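Side-chain contact in dihydropteridine reductase (Caenorhabditis elegans, PDB 1OOE), which probably reduces quinonoid dihydrobiopterin to tetrahydrobiopterin with NADH or NADPH, working as a homodimer of the short-chain dehydrogenase/reductase family: residues Q58-Q63 with A112-T117. Sequence-based numbering, arbitrary orientation.
Sequences QSILEQ and AKLATT
K113 and L114 meet I60 and L61 where two neighbouring helices on one face of the Rossmann-type sheet of this short-chain dehydrogenase/reductase pack together, helix 53-68 against helix 93-118. The short segments run roughly parallel, their directions differing by 33° with the axes 10.7 Å apart at closest approach, and the contact is wholly apolar. At K113 the aliphatic root does the touching: CG, placed anti to the backbone N (chi1 -175°), lies 3.8 Å from L61 CD2, and the two side chains cross at about a right angle. The bend at chi2 then carries the rest of the lysine away from the leucine, and NZ reaches the second subunit, where it bonds to the backbone O of S90; one side chain thus serves both the helix pair and the dimer interface. L114 follows with both branches engaged. L114 CD2 lies 3.9 Å from L61 CD1, so L61 is divided, one methyl to each of two consecutive residues. The other branch, L114 CD1, meets I60 CG2 at 4.0 Å in another near-perpendicular crossing. I33 of strand 28-34 touches both I60 and L114, evidence that this pair faces the sheet. Beyond L114 the polar turn is tied back to its own helix rather than to the facing one. T116 OG1 bonds to K113 O at 2.8 Å, and T117 OG1 approaches the same oxygen from the opposite face of the carbonyl plane, 3.0 Å from K113 O with a C=O...OG1 angle of 151°.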
loop_
_atom_site.group_PDB
_atom_site.type_symbol
_atom_site.label_atom_id
_atom_site.label_comp_id
_atom_site.label_asym_id
_atom_site.label_seq_id
_atom_site.Cartn_x
_atom_site.Cartn_y
_atom_site.Cartn_z
ATOM N N GLN A 58 11.977 7.013 14.674
ATOM C CA GLN A 58 12.549 7.677 15.837
ATOM C C GLN A 58 13.992 8.110 15.625
ATOM O O GLN A 58 14.351 9.255 15.899
ATOM C CB GLN A 58 12.466 6.767 17.067
ATOM C CG GLN A 58 12.879 7.464 18.357
ATOM C CD GLN A 58 12.686 6.586 19.578
ATOM O OE1 GLN A 58 11.618 6.009 19.775
ATOM N NE2 GLN A 58 13.717 6.492 20.409
ATOM N N SER A 59 14.820 7.198 15.124
ATOM C CA SER A 59 16.229 7.499 14.908
ATOM C C SER A 59 16.442 8.589 13.867
ATOM O O SER A 59 17.220 9.515 14.080
ATOM C CB SER A 59 16.981 6.237 14.485
ATOM O OG SER A 59 18.368 6.498 14.372
ATOM N N ILE A 60 15.747 8.477 12.740
ATOM C CA ILE A 60 15.880 9.463 11.679
ATOM C C ILE A 60 15.396 10.840 12.145
ATOM O O ILE A 60 16.048 11.854 11.891
ATOM C CB ILE A 60 15.102 9.014 10.421
ATOM C CG1 ILE A 60 15.768 7.763 9.832
ATOM C CG2 ILE A 60 15.088 10.123 9.381
ATOM C CD1 ILE A 60 14.930 7.050 8.777
ATOM N N LEU A 61 14.269 10.875 12.847
ATOM C CA LEU A 61 13.746 12.147 13.341
ATOM C C LEU A 61 14.675 12.772 14.378
ATOM O O LEU A 61 14.914 13.978 14.355
ATOM C CB LEU A 61 12.349 11.964 13.941
ATOM C CG LEU A 61 11.165 12.151 12.987
ATOM C CD1 LEU A 61 11.317 11.240 11.781
ATOM C CD2 LEU A 61 9.865 11.868 13.728
ATOM N N GLU A 62 15.203 11.959 15.287
ATOM C CA GLU A 62 16.097 12.491 16.310
ATOM C C GLU A 62 17.342 13.097 15.682
ATOM O O GLU A 62 17.741 14.205 16.034
ATOM C CB GLU A 62 16.510 11.397 17.304
ATOM C CG GLU A 62 15.362 10.816 18.110
ATOM C CD GLU A 62 15.813 9.752 19.099
ATOM O OE1 GLU A 62 16.690 8.934 18.741
ATOM O OE2 GLU A 62 15.281 9.724 20.228
ATOM N N GLN A 63 17.949 12.370 14.748
ATOM C CA GLN A 63 19.160 12.842 14.086
ATOM C C GLN A 63 18.934 14.087 13.244
ATOM O O GLN A 63 19.778 14.985 13.214
ATOM C CB GLN A 63 19.741 11.747 13.197
ATOM C CG GLN A 63 20.263 10.542 13.944
ATOM C CD GLN A 63 20.812 9.502 12.998
ATOM O OE1 GLN A 63 21.841 9.714 12.355
ATOM N NE2 GLN A 63 20.115 8.379 12.887
ATOM N N ALA A 112 7.599 12.033 4.670
ATOM C CA ALA A 112 6.422 12.866 4.907
ATOM C C ALA A 112 6.426 13.388 6.343
ATOM O O ALA A 112 6.153 14.561 6.582
ATOM C CB ALA A 112 5.142 12.069 4.636
ATOM N N LYS A 113 6.734 12.511 7.297
ATOM C CA LYS A 113 6.782 12.905 8.705
ATOM C C LYS A 113 7.811 14.020 8.891
ATOM O O LYS A 113 7.578 14.976 9.636
ATOM C CB LYS A 113 7.157 11.703 9.585
ATOM C CG LYS A 113 7.116 11.994 11.091
ATOM C CD LYS A 113 5.708 12.354 11.553
ATOM C CE LYS A 113 5.687 12.737 13.027
ATOM N NZ LYS A 113 4.298 12.935 13.521
ATOM N N LEU A 114 8.952 13.895 8.219
ATOM C CA LEU A 114 9.997 14.911 8.314
ATOM C C LEU A 114 9.485 16.248 7.788
ATOM O O LEU A 114 9.765 17.299 8.363
ATOM C CB LEU A 114 11.236 14.479 7.519
ATOM C CG LEU A 114 12.082 13.372 8.151
ATOM C CD1 LEU A 114 13.085 12.826 7.135
ATOM C CD2 LEU A 114 12.799 13.923 9.370
ATOM N N ALA A 115 8.718 16.200 6.702
ATOM C CA ALA A 115 8.176 17.412 6.095
ATOM C C ALA A 115 7.192 18.145 7.002
ATOM O O ALA A 115 7.230 19.370 7.107
ATOM C CB ALA A 115 7.502 17.070 4.769
ATOM N N THR A 116 6.302 17.403 7.651
ATOM C CA THR A 116 5.325 18.027 8.534
ATOM C C THR A 116 6.035 18.705 9.697
ATOM O O THR A 116 5.522 19.659 10.282
ATOM C CB THR A 116 4.315 16.996 9.086
ATOM O OG1 THR A 116 5.008 15.997 9.844
ATOM C CG2 THR A 116 3.561 16.330 7.947
ATOM N N THR A 117 7.235 18.222 10.000
ATOM C CA THR A 117 8.029 18.750 11.098
ATOM C C THR A 117 8.998 19.868 10.712
ATOM O O THR A 117 9.081 20.896 11.385
ATOM C CB THR A 117 8.890 17.638 11.755
ATOM O OG1 THR A 117 8.066 16.526 12.131
ATOM C CG2 THR A 117 9.597 18.180 12.986
#